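Side-chain contacts in allophycocyanin beta-18 subunit apoprotein (Chroococcidiopsis thermalis PCC 7203, PDB 6HRK), which binds biliverdin IX alpha covalently as an artificial far-red fluorescent biliprotein derived from an allophycocyanin subunit, a family that probably serves in light harvesting: residues Q28-Q31 / E35-R38; G41-Y44 / R48-M51; N57-M62 / R99-M104. The protein carries 18 engineered substitutions. One frame throughout, in Å; residues are numbered along the deposited sequence.

Contact 1: Q28-Q31 / E35-R38; sequences QLFQ and ELVR. Engineered in segment 28-31: Q28 (natural residue Leu). Engineered in segment 35-38: R38 (natural residue Ser).
L36, which packs against L29 and F30, is tied through its backbone O to A43 N by a probable hydrogen bond of 2.9 Å. V37 is the next residue, and its CB also points toward the helix. R38 N bonds back to E35 O (3.1 Å) and closes this turn. All the contacts across to 28-31 are apolar. The F30 ring takes most of them. V37 CG2 stands over one face, 3.6 Å from the centroid of the F30 ring and 18° off the ring normal, a CH-pi contact that leans toward CG and CD1. L36 comes in at the rim instead, with its CB near the ring plane and 3.8 Å from F30 CE1. The two residues therefore meet the ring from different directions. In this globin-like phycobiliprotein fold, the contact lies where the chain leaves helix 18-32 and bends back on its last turns. F30 CG lies anti to its own carbonyl carbon (chi1 -62°), and this swings the ring toward the turn. Deeper in, L29 CD2 meets L36 CD1 at 3.8 Å, their side chains crossing at about a right angle. L29 also rests on R99, S100 and L103 of helix 94-115.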
loop_
_atom_site.group_PDB
_atom_site.type_symbol
_atom_site.label_atom_id
_atom_site.label_comp_id
_atom_site.label_asym_id
_atom_site.label_seq_id
_atom_site.Cartn_x
_atom_site.Cartn_y
_atom_site.Cartn_z
ATOM N N GLN A 28 0.546 -7.559 10.412
ATOM C CA GLN A 28 -0.826 -8.092 10.344
ATOM C C GLN A 28 -1.071 -8.897 9.062
ATOM O O GLN A 28 -1.910 -9.797 9.054
ATOM C CB GLN A 28 -1.880 -6.981 10.487
ATOM C CG GLN A 28 -3.176 -7.476 11.118
ATOM C CD GLN A 28 -4.313 -6.478 11.030
ATOM O OE1 GLN A 28 -5.071 -6.469 10.059
ATOM N NE2 GLN A 28 -4.455 -5.648 12.056
ATOM N N LEU A 29 -0.346 -8.568 7.989
ATOM C CA LEU A 29 -0.393 -9.340 6.738
ATOM C C LEU A 29 0.065 -10.788 6.942
ATOM O O LEU A 29 -0.583 -11.715 6.451
ATOM C CB LEU A 29 0.459 -8.667 5.650
ATOM C CG LEU A 29 0.428 -9.252 4.231
ATOM C CD1 LEU A 29 -0.917 -8.998 3.569
ATOM C CD2 LEU A 29 1.558 -8.681 3.388
ATOM N N PHE A 30 1.170 -10.974 7.669
ATOM C CA PHE A 30 1.710 -12.317 7.941
ATOM C C PHE A 30 0.857 -13.151 8.901
ATOM O O PHE A 30 0.985 -14.372 8.909
ATOM C CB PHE A 30 3.144 -12.252 8.493
ATOM C CG PHE A 30 4.152 -11.626 7.557
ATOM C CD1 PHE A 30 4.140 -11.884 6.183
ATOM C CD2 PHE A 30 5.150 -10.804 8.066
ATOM C CE1 PHE A 30 5.084 -11.306 5.344
ATOM C CE2 PHE A 30 6.094 -10.229 7.232
ATOM C CZ PHE A 30 6.065 -10.482 5.870
ATOM N N GLN A 31 0.025 -12.509 9.723
ATOM C CA GLN A 31 -0.980 -13.232 10.521
ATOM C C GLN A 31 -2.035 -13.871 9.619
ATOM O O GLN A 31 -2.354 -15.051 9.757
ATOM C CB GLN A 31 -1.677 -12.312 11.537
ATOM C CG GLN A 31 -1.043 -12.281 12.918
ATOM C CD GLN A 31 -1.997 -11.742 13.974
ATOM O OE1 GLN A 31 -2.551 -10.651 13.827
ATOM N NE2 GLN A 31 -2.197 -12.511 15.041
ATOM N N GLU A 35 1.620 -18.047 4.882
ATOM C CA GLU A 35 2.355 -18.622 3.744
ATOM C C GLU A 35 3.525 -17.776 3.230
ATOM O O GLU A 35 4.508 -18.329 2.735
ATOM C CB GLU A 35 1.394 -18.946 2.594
ATOM C CG GLU A 35 0.657 -17.742 2.016
ATOM C CD GLU A 35 -0.848 -17.908 2.067
ATOM O OE1 GLU A 35 -1.475 -18.007 0.992
ATOM O OE2 GLU A 35 -1.404 -17.954 3.184
ATOM N N LEU A 36 3.426 -16.453 3.368
ATOM C CA LEU A 36 4.465 -15.532 2.896
ATOM C C LEU A 36 5.801 -15.688 3.633
ATOM O O LEU A 36 6.854 -15.413 3.059
ATOM C CB LEU A 36 3.993 -14.074 2.996
ATOM C CG LEU A 36 2.658 -13.670 2.349
ATOM C CD1 LEU A 36 2.559 -12.153 2.278
ATOM C CD2 LEU A 36 2.463 -14.291 0.972
ATOM N N VAL A 37 5.747 -16.123 4.893
ATOM C CA VAL A 37 6.940 -16.363 5.720
ATOM C C VAL A 37 7.396 -17.843 5.676
ATOM O O VAL A 37 8.438 -18.182 6.230
ATOM C CB VAL A 37 6.686 -15.868 7.171
ATOM C CG1 VAL A 37 7.909 -16.052 8.069
ATOM C CG2 VAL A 37 6.273 -14.400 7.151
ATOM N N ARG A 38 6.618 -18.712 5.019
ATOM C CA ARG A 38 7.020 -20.102 4.736
ATOM C C ARG A 38 7.784 -20.176 3.407
ATOM O O ARG A 38 7.723 -19.232 2.616
ATOM C CB ARG A 38 5.789 -21.003 4.608
ATOM C CG ARG A 38 4.874 -21.070 5.818
ATOM C CD ARG A 38 3.569 -21.756 5.433
ATOM N NE ARG A 38 2.522 -21.591 6.445
ATOM C CZ ARG A 38 1.204 -21.667 6.228
ATOM N NH1 ARG A 38 0.701 -21.901 5.015
ATOM N NH2 ARG A 38 0.364 -21.505 7.249
#

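Contact 2: G41-Y44 / R48-M51; sequences GCAY and RYNM. Engineered in segment 41-44: C42 (natural residue Asn). With BLA (biliverdine IX alpha), chain E.
R48, near the start of helix 46-69, points its CB at the loop 41-44 and packs it on A43 CA (3.9 Å). From there the arginine chain runs extended along the loop. Its CB lies 3.7 Å from C42 O, and its CD is 3.8 Å from G41 O. The guanidinium ends beside Y44, whose CB sits at its edge, near its plane. G41 O approaches the same group obliquely and makes no hydrogen bond with it. On the chromophore side, R48 CB touches the methyl CMD of biliverdin. The propionate oxygen O2D also lies near the guanidinium plane, but R48 NE is 4.5 Å from it. Any attraction there would be long-range.

Y49 turns the other way. Its CG is anti to the backbone N (chi1 172°), which carries the ring off toward F30 of helix 18-32. A43 CB meets Y49 at the ring edge, near its plane, and packs on Y49 CB at 4.2 Å. The attachment site is next door. C42, an engineered residue, points away from the helix and carries the bilin through a covalent bond from its SG. Thioether attachment to a cysteine is the general way in which phycobiliproteins hold their bilins; here the cysteine is introduced and the bond goes to the outer side-chain carbon, CBC. An alanine in place of R48 would probably leave G41 O and the Y44 CB side without their covering chain, and the propionate without its nearby positive charge.

M51 lies one turn further along the helix. Its chain is bent at the last torsion, and CE comes 3.7 Å from CAD of biliverdin, while CB approaches C2D of the same pyrrole. R54 and D55 follow on this helix and hydrogen-bond the chromophore.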
loop_
_atom_site.group_PDB
_atom_site.type_symbol
_atom_site.label_atom_id
_atom_site.label_comp_id
_atom_site.label_asym_id
_atom_site.label_seq_id
_atom_site.Cartn_x
_atom_site.Cartn_y
_atom_site.Cartn_z
ATOM N N GLY A 41 6.790 -18.577 -0.270
ATOM C CA GLY A 41 6.229 -17.246 -0.059
ATOM C C GLY A 41 7.167 -16.101 -0.398
ATOM O O GLY A 41 8.389 -16.264 -0.428
ATOM N N CYS A 42 6.580 -14.926 -0.615
ATOM C CA CYS A 42 7.324 -13.742 -1.059
ATOM C C CYS A 42 7.990 -12.935 0.078
ATOM O O CYS A 42 8.348 -11.772 -0.122
ATOM C CB CYS A 42 6.406 -12.847 -1.903
ATOM S SG CYS A 42 4.867 -12.372 -1.090
ATOM N N ALA A 43 8.153 -13.541 1.257
ATOM C CA ALA A 43 8.990 -12.971 2.319
ATOM C C ALA A 43 9.666 -14.044 3.194
ATOM O O ALA A 43 9.899 -13.816 4.384
ATOM C CB ALA A 43 8.160 -12.023 3.177
ATOM N N TYR A 44 10.000 -15.196 2.601
ATOM C CA TYR A 44 10.634 -16.299 3.342
ATOM C C TYR A 44 12.035 -15.911 3.813
ATOM O O TYR A 44 12.315 -15.905 5.013
ATOM C CB TYR A 44 10.707 -17.582 2.494
ATOM C CG TYR A 44 11.426 -18.722 3.199
ATOM C CD1 TYR A 44 10.993 -19.173 4.445
ATOM C CD2 TYR A 44 12.548 -19.337 2.634
ATOM C CE1 TYR A 44 11.643 -20.202 5.111
ATOM C CE2 TYR A 44 13.207 -20.372 3.292
ATOM C CZ TYR A 44 12.751 -20.800 4.530
ATOM O OH TYR A 44 13.389 -21.823 5.194
ATOM N N ARG A 48 14.008 -11.518 0.278
ATOM C CA ARG A 48 12.603 -11.392 -0.125
ATOM C C ARG A 48 11.800 -10.482 0.801
ATOM O O ARG A 48 10.998 -9.682 0.319
ATOM C CB ARG A 48 11.929 -12.765 -0.203
ATOM C CG ARG A 48 12.428 -13.622 -1.349
ATOM C CD ARG A 48 11.876 -15.031 -1.266
ATOM N NE ARG A 48 12.217 -15.816 -2.451
ATOM C CZ ARG A 48 12.094 -17.140 -2.564
ATOM N NH1 ARG A 48 11.631 -17.885 -1.555
ATOM N NH2 ARG A 48 12.444 -17.731 -3.703
ATOM N N TYR A 49 12.008 -10.608 2.114
ATOM C CA TYR A 49 11.313 -9.758 3.091
ATOM C C TYR A 49 11.641 -8.280 2.890
ATOM O O TYR A 49 10.738 -7.437 2.895
ATOM C CB TYR A 49 11.638 -10.163 4.537
ATOM C CG TYR A 49 11.092 -9.181 5.558
ATOM C CD1 TYR A 49 9.741 -9.185 5.905
ATOM C CD2 TYR A 49 11.919 -8.221 6.149
ATOM C CE1 TYR A 49 9.235 -8.278 6.828
ATOM C CE2 TYR A 49 11.419 -7.309 7.070
ATOM C CZ TYR A 49 10.076 -7.344 7.407
ATOM O OH TYR A 49 9.565 -6.448 8.314
ATOM N N ASN A 50 12.932 -7.979 2.728
ATOM C CA ASN A 50 13.392 -6.615 2.440
ATOM C C ASN A 50 12.739 -6.016 1.199
ATOM O O ASN A 50 12.286 -4.874 1.232
ATOM C CB ASN A 50 14.921 -6.564 2.288
ATOM C CG ASN A 50 15.648 -6.524 3.625
ATOM O OD1 ASN A 50 15.158 -5.958 4.601
ATOM N ND2 ASN A 50 16.839 -7.105 3.665
ATOM N N MET A 51 12.691 -6.787 0.116
ATOM C CA MET A 51 11.993 -6.362 -1.105
ATOM C C MET A 51 10.467 -6.285 -0.919
ATOM O O MET A 51 9.802 -5.509 -1.602
ATOM C CB MET A 51 12.350 -7.273 -2.286
ATOM C CG MET A 51 13.789 -7.103 -2.753
ATOM S SD MET A 51 14.208 -8.085 -4.204
ATOM C CE MET A 51 14.170 -9.725 -3.496
HETATM C CHA BLA E . 10.332 -8.009 -7.031
HETATM N NA BLA E . 8.772 -5.921 -7.103
HETATM C C1A BLA E . 9.711 -6.756 -7.611
HETATM C C2A BLA E . 10.104 -6.239 -8.947
HETATM C C3A BLA E . 9.353 -5.098 -9.176
HETATM C C4A BLA E . 8.507 -4.901 -7.963
HETATM C CMA BLA E . 9.409 -4.240 -10.415
HETATM C CAA BLA E . 11.126 -6.868 -9.875
HETATM C CBA BLA E . 12.384 -6.017 -10.036
HETATM C CGA BLA E . 13.012 -5.671 -8.709
HETATM O O1A BLA E . 12.768 -4.550 -8.216
HETATM O O2A BLA E . 13.750 -6.511 -8.154
HETATM C CHB BLA E . 7.482 -3.808 -7.707
HETATM N NB BLA E . 9.141 -1.942 -8.365
HETATM C C1B BLA E . 7.906 -2.377 -7.987
HETATM C C2B BLA E . 7.015 -1.289 -7.871
HETATM C C3B BLA E . 7.682 -0.108 -8.183
HETATM C C4B BLA E . 9.035 -0.611 -8.493
HETATM C CMB BLA E . 5.566 -1.399 -7.463
HETATM O OB BLA E . 10.177 0.240 -8.897
HETATM C CAB BLA E . 7.112 1.300 -8.195
HETATM C CBB BLA E . 8.180 2.371 -8.120
HETATM N NC BLA E . 5.788 -7.722 -3.414
HETATM C C1C BLA E . 4.683 -7.204 -2.880
HETATM C C2C BLA E . 4.315 -8.005 -1.667
HETATM C C3C BLA E . 5.707 -8.476 -1.280
HETATM C C4C BLA E . 6.384 -8.781 -2.628
HETATM C CMC BLA E . 3.603 -7.194 -0.592
HETATM O OC BLA E . 4.089 -6.208 -3.256
HETATM C CAC BLA E . 5.770 -9.533 -0.166
HETATM C CBC BLA E . 5.312 -10.901 -0.609
HETATM C CHD BLA E . 7.898 -8.652 -2.542
HETATM N ND BLA E . 8.936 -8.083 -4.823
HETATM C C1D BLA E . 8.783 -8.901 -3.741
HETATM C C2D BLA E . 9.725 -10.042 -3.872
HETATM C C3D BLA E . 10.404 -9.828 -5.165
HETATM C C4D BLA E . 9.853 -8.561 -5.707
HETATM C CMD BLA E . 9.930 -11.195 -2.925
HETATM C CAD BLA E . 11.458 -10.701 -5.802
HETATM C CBD BLA E . 10.846 -11.903 -6.496
HETATM C CGD BLA E . 11.980 -12.747 -7.021
HETATM O O1D BLA E . 12.177 -12.764 -8.252
HETATM O O2D BLA E . 12.678 -13.387 -6.204
#

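Contact 3: N57-M62 / R99-M104; sequences NYFLRM and RSIQLM. Engineered in segment 57-62: M62 (natural residue Tyr). With BLA (biliverdine IX alpha), chain E.
F59 and I101 each hold the next carbon, CG and CG1, anti to the carbonyl carbon (chi1 -69° for F59), and both side chains point toward the opposite helix. They meet with I101 CD1 over one face of the F59 ring. It stands 4.1 Å from the ring centroid, 19° off the normal, and is displaced toward the rim on the CG side. I101 CG1 rests against F59 CB.

M104 starts out in the same way and then bends at its last torsion, which brings CE back toward the backbone of L60. Its SD packs on L60 CB at 3.9 Å. CE also lies 4.4 Å from F59 CB, at the limit of contact. With these side chains between them, the axes of the segments 57-62 and 99-104 approach to 10.1 Å, with 51° between their N-to-C directions. No hydrogen bond crosses between the segments. I130 of helix 125-134 also touches both F59 and I101, while F127 of that helix touches L60 and I101.

The far end of the F59 ring belongs to the chromophore. F59 CE2 is 3.6 Å from OC of biliverdin, which lies at the ring edge, in its plane. F59 CZ touches the methyl CMB. Y58 presents one ring face to the end pyrrole of biliverdin, with CE2 3.6 Å from C4B. The engineered M62 reaches CAB with its CE, 3.9 Å away. F59 thus has helix packing at its base and bilin at its tip, in the buried interior of a globin-like phycobiliprotein fold, at the wall of its chromophore pocket.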
loop_
_atom_site.group_PDB
_atom_site.type_symbol
_atom_site.label_atom_id
_atom_site.label_comp_id
_atom_site.label_asym_id
_atom_site.label_seq_id
_atom_site.Cartn_x
_atom_site.Cartn_y
_atom_site.Cartn_z
ATOM N N ASN A 57 6.322 -0.024 0.650
ATOM C CA ASN A 57 6.728 1.375 0.726
ATOM C C ASN A 57 6.513 2.099 -0.606
ATOM O O ASN A 57 6.045 3.232 -0.605
ATOM C CB ASN A 57 8.184 1.509 1.186
ATOM C CG ASN A 57 8.511 2.901 1.692
ATOM N N TYR A 58 6.834 1.447 -1.729
ATOM C CA TYR A 58 6.527 2.004 -3.061
ATOM C C TYR A 58 5.034 2.301 -3.244
ATOM O O TYR A 58 4.677 3.348 -3.784
ATOM C CB TYR A 58 6.961 1.066 -4.203
ATOM C CG TYR A 58 8.442 1.007 -4.526
ATOM C CD1 TYR A 58 9.219 2.162 -4.603
ATOM C CD2 TYR A 58 9.055 -0.213 -4.818
ATOM C CE1 TYR A 58 10.568 2.099 -4.923
ATOM C CE2 TYR A 58 10.402 -0.286 -5.141
ATOM C CZ TYR A 58 11.154 0.872 -5.191
ATOM O OH TYR A 58 12.488 0.799 -5.516
ATOM N N PHE A 59 4.173 1.382 -2.810
ATOM C CA PHE A 59 2.726 1.541 -2.997
ATOM C C PHE A 59 2.139 2.655 -2.129
ATOM O O PHE A 59 1.332 3.447 -2.615
ATOM C CB PHE A 59 1.982 0.218 -2.768
ATOM C CG PHE A 59 2.243 -0.817 -3.832
ATOM C CD1 PHE A 59 1.967 -0.545 -5.172
ATOM C CD2 PHE A 59 2.753 -2.073 -3.500
ATOM C CE1 PHE A 59 2.204 -1.495 -6.156
ATOM C CE2 PHE A 59 2.990 -3.027 -4.483
ATOM C CZ PHE A 59 2.715 -2.738 -5.811
ATOM N N LEU A 60 2.546 2.717 -0.862
ATOM C CA LEU A 60 2.170 3.824 0.029
ATOM C C LEU A 60 2.691 5.171 -0.485
ATOM O O LEU A 60 2.005 6.190 -0.380
ATOM C CB LEU A 60 2.701 3.574 1.444
ATOM C CG LEU A 60 2.322 4.579 2.544
ATOM C CD1 LEU A 60 0.824 4.570 2.802
ATOM C CD2 LEU A 60 3.091 4.275 3.821
ATOM N N ARG A 61 3.915 5.152 -1.014
ATOM C CA ARG A 61 4.564 6.320 -1.633
ATOM C C ARG A 61 3.716 6.895 -2.765
ATOM O O ARG A 61 3.472 8.100 -2.820
ATOM C CB ARG A 61 5.931 5.909 -2.196
ATOM C CG ARG A 61 6.922 7.026 -2.383
ATOM C CD ARG A 61 7.719 7.277 -1.112
ATOM N NE ARG A 61 8.590 6.164 -0.717
ATOM C CZ ARG A 61 9.707 5.776 -1.345
ATOM N NH1 ARG A 61 10.139 6.379 -2.456
ATOM N NH2 ARG A 61 10.405 4.750 -0.860
ATOM N N MET A 62 3.289 6.008 -3.663
ATOM C CA MET A 62 2.399 6.350 -4.779
ATOM C C MET A 62 1.070 6.925 -4.304
ATOM O O MET A 62 0.555 7.870 -4.908
ATOM C CB MET A 62 2.121 5.112 -5.636
ATOM C CG MET A 62 3.226 4.749 -6.613
ATOM S SD MET A 62 2.905 3.142 -7.364
ATOM C CE MET A 62 3.832 3.280 -8.891
ATOM N N ARG A 99 -4.251 -6.915 -0.238
ATOM C CA ARG A 99 -4.498 -6.788 1.209
ATOM C C ARG A 99 -3.509 -5.833 1.864
ATOM O O ARG A 99 -3.918 -4.956 2.616
ATOM C CB ARG A 99 -4.431 -8.156 1.905
ATOM C CG ARG A 99 -4.469 -8.125 3.437
ATOM C CD ARG A 99 -5.813 -8.498 4.039
ATOM N NE ARG A 99 -6.800 -7.411 4.032
ATOM C CZ ARG A 99 -7.407 -6.883 5.105
ATOM N NH1 ARG A 99 -7.165 -7.315 6.346
ATOM N NH2 ARG A 99 -8.289 -5.899 4.936
ATOM N N SER A 100 -2.219 -6.011 1.583
ATOM C CA SER A 100 -1.167 -5.177 2.188
ATOM C C SER A 100 -1.402 -3.682 1.957
ATOM O O SER A 100 -1.195 -2.873 2.863
ATOM C CB SER A 100 0.217 -5.587 1.670
ATOM O OG SER A 100 0.314 -5.447 0.265
ATOM N N ILE A 101 -1.852 -3.335 0.751
ATOM C CA ILE A 101 -2.220 -1.959 0.403
ATOM C C ILE A 101 -3.465 -1.532 1.191
ATOM O O ILE A 101 -3.482 -0.460 1.794
ATOM C CB ILE A 101 -2.435 -1.803 -1.126
ATOM C CG1 ILE A 101 -1.102 -1.996 -1.863
ATOM C CG2 ILE A 101 -3.019 -0.438 -1.480
ATOM C CD1 ILE A 101 -1.251 -2.400 -3.314
ATOM N N GLN A 102 -4.488 -2.383 1.199
ATOM C CA GLN A 102 -5.729 -2.096 1.928
ATOM C C GLN A 102 -5.528 -2.049 3.451
ATOM O O GLN A 102 -6.262 -1.348 4.149
ATOM C CB GLN A 102 -6.825 -3.112 1.568
ATOM C CG GLN A 102 -7.268 -3.113 0.104
ATOM C CD GLN A 102 -8.203 -1.968 -0.252
ATOM O OE1 GLN A 102 -8.129 -0.882 0.324
ATOM N NE2 GLN A 102 -9.085 -2.206 -1.219
ATOM N N LEU A 103 -4.549 -2.799 3.958
ATOM C CA LEU A 103 -4.138 -2.713 5.363
ATOM C C LEU A 103 -3.484 -1.368 5.641
ATOM O O LEU A 103 -3.826 -0.704 6.621
ATOM C CB LEU A 103 -3.163 -3.839 5.733
ATOM C CG LEU A 103 -3.760 -5.237 5.921
ATOM C CD1 LEU A 103 -2.660 -6.287 5.889
ATOM C CD2 LEU A 103 -4.553 -5.330 7.216
ATOM N N MET A 104 -2.545 -0.978 4.773
ATOM C CA MET A 104 -1.878 0.330 4.858
ATOM C C MET A 104 -2.863 1.497 4.771
ATOM O O MET A 104 -2.640 2.528 5.403
ATOM C CB MET A 104 -0.780 0.472 3.789
ATOM C CG MET A 104 0.513 -0.258 4.131
ATOM S SD MET A 104 1.887 0.074 3.004
ATOM C CE MET A 104 1.214 -0.513 1.451
HETATM C CHA BLA E . 10.332 -8.009 -7.031
HETATM N NA BLA E . 8.772 -5.921 -7.103
HETATM C C1A BLA E . 9.711 -6.756 -7.611
HETATM C C2A BLA E . 10.104 -6.239 -8.947
HETATM C C3A BLA E . 9.353 -5.098 -9.176
HETATM C C4A BLA E . 8.507 -4.901 -7.963
HETATM C CMA BLA E . 9.409 -4.240 -10.415
HETATM C CAA BLA E . 11.126 -6.868 -9.875
HETATM C CBA BLA E . 12.384 -6.017 -10.036
HETATM C CGA BLA E . 13.012 -5.671 -8.709
HETATM O O1A BLA E . 12.768 -4.550 -8.216
HETATM O O2A BLA E . 13.750 -6.511 -8.154
HETATM C CHB BLA E . 7.482 -3.808 -7.707
HETATM N NB BLA E . 9.141 -1.942 -8.365
HETATM C C1B BLA E . 7.906 -2.377 -7.987
HETATM C C2B BLA E . 7.015 -1.289 -7.871
HETATM C C3B BLA E . 7.682 -0.108 -8.183
HETATM C C4B BLA E . 9.035 -0.611 -8.493
HETATM C CMB BLA E . 5.566 -1.399 -7.463
HETATM O OB BLA E . 10.177 0.240 -8.897
HETATM C CAB BLA E . 7.112 1.300 -8.195
HETATM C CBB BLA E . 8.180 2.371 -8.120
HETATM N NC BLA E . 5.788 -7.722 -3.414
HETATM C C1C BLA E . 4.683 -7.204 -2.880
HETATM C C2C BLA E . 4.315 -8.005 -1.667
HETATM C C3C BLA E . 5.707 -8.476 -1.280
HETATM C C4C BLA E . 6.384 -8.781 -2.628
HETATM C CMC BLA E . 3.603 -7.194 -0.592
HETATM O OC BLA E . 4.089 -6.208 -3.256
HETATM C CAC BLA E . 5.770 -9.533 -0.166
HETATM C CBC BLA E . 5.312 -10.901 -0.609
HETATM C CHD BLA E . 7.898 -8.652 -2.542
HETATM N ND BLA E . 8.936 -8.083 -4.823
HETATM C C1D BLA E . 8.783 -8.901 -3.741
HETATM C C2D BLA E . 9.725 -10.042 -3.872
HETATM C C3D BLA E . 10.404 -9.828 -5.165
HETATM C C4D BLA E . 9.853 -8.561 -5.707
HETATM C CMD BLA E . 9.930 -11.195 -2.925
HETATM C CAD BLA E . 11.458 -10.701 -5.802
HETATM C CBD BLA E . 10.846 -11.903 -6.496
HETATM C CGD BLA E . 11.980 -12.747 -7.021
HETATM O O1D BLA E . 12.177 -12.764 -8.252
HETATM O O2D BLA E . 12.678 -13.387 -6.204
#

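Overall arrangement
The contacts follow one another along the chain of this phycobilisome-family protein. Contact 1 joins the end of helix 18-32 to the loop after it. Contact 2 joins the same loop to the start of helix 46-69. Their centres are about 10 Å apart, and L36 CD2 packs on C42 SG. Contact 3 joins helix 46-69 to helix 94-115 close to the centre of the folded chain, with its own centre about 16 Å from the centre of each of the others. Contacts 1 and 3 meet where helix 18-32 lies against helix 94-115. Contact 3 does not touch contact 2, but both use helix 46-69 and both line the biliverdin site. The pocket thus extends from the attachment loop to the protein interior.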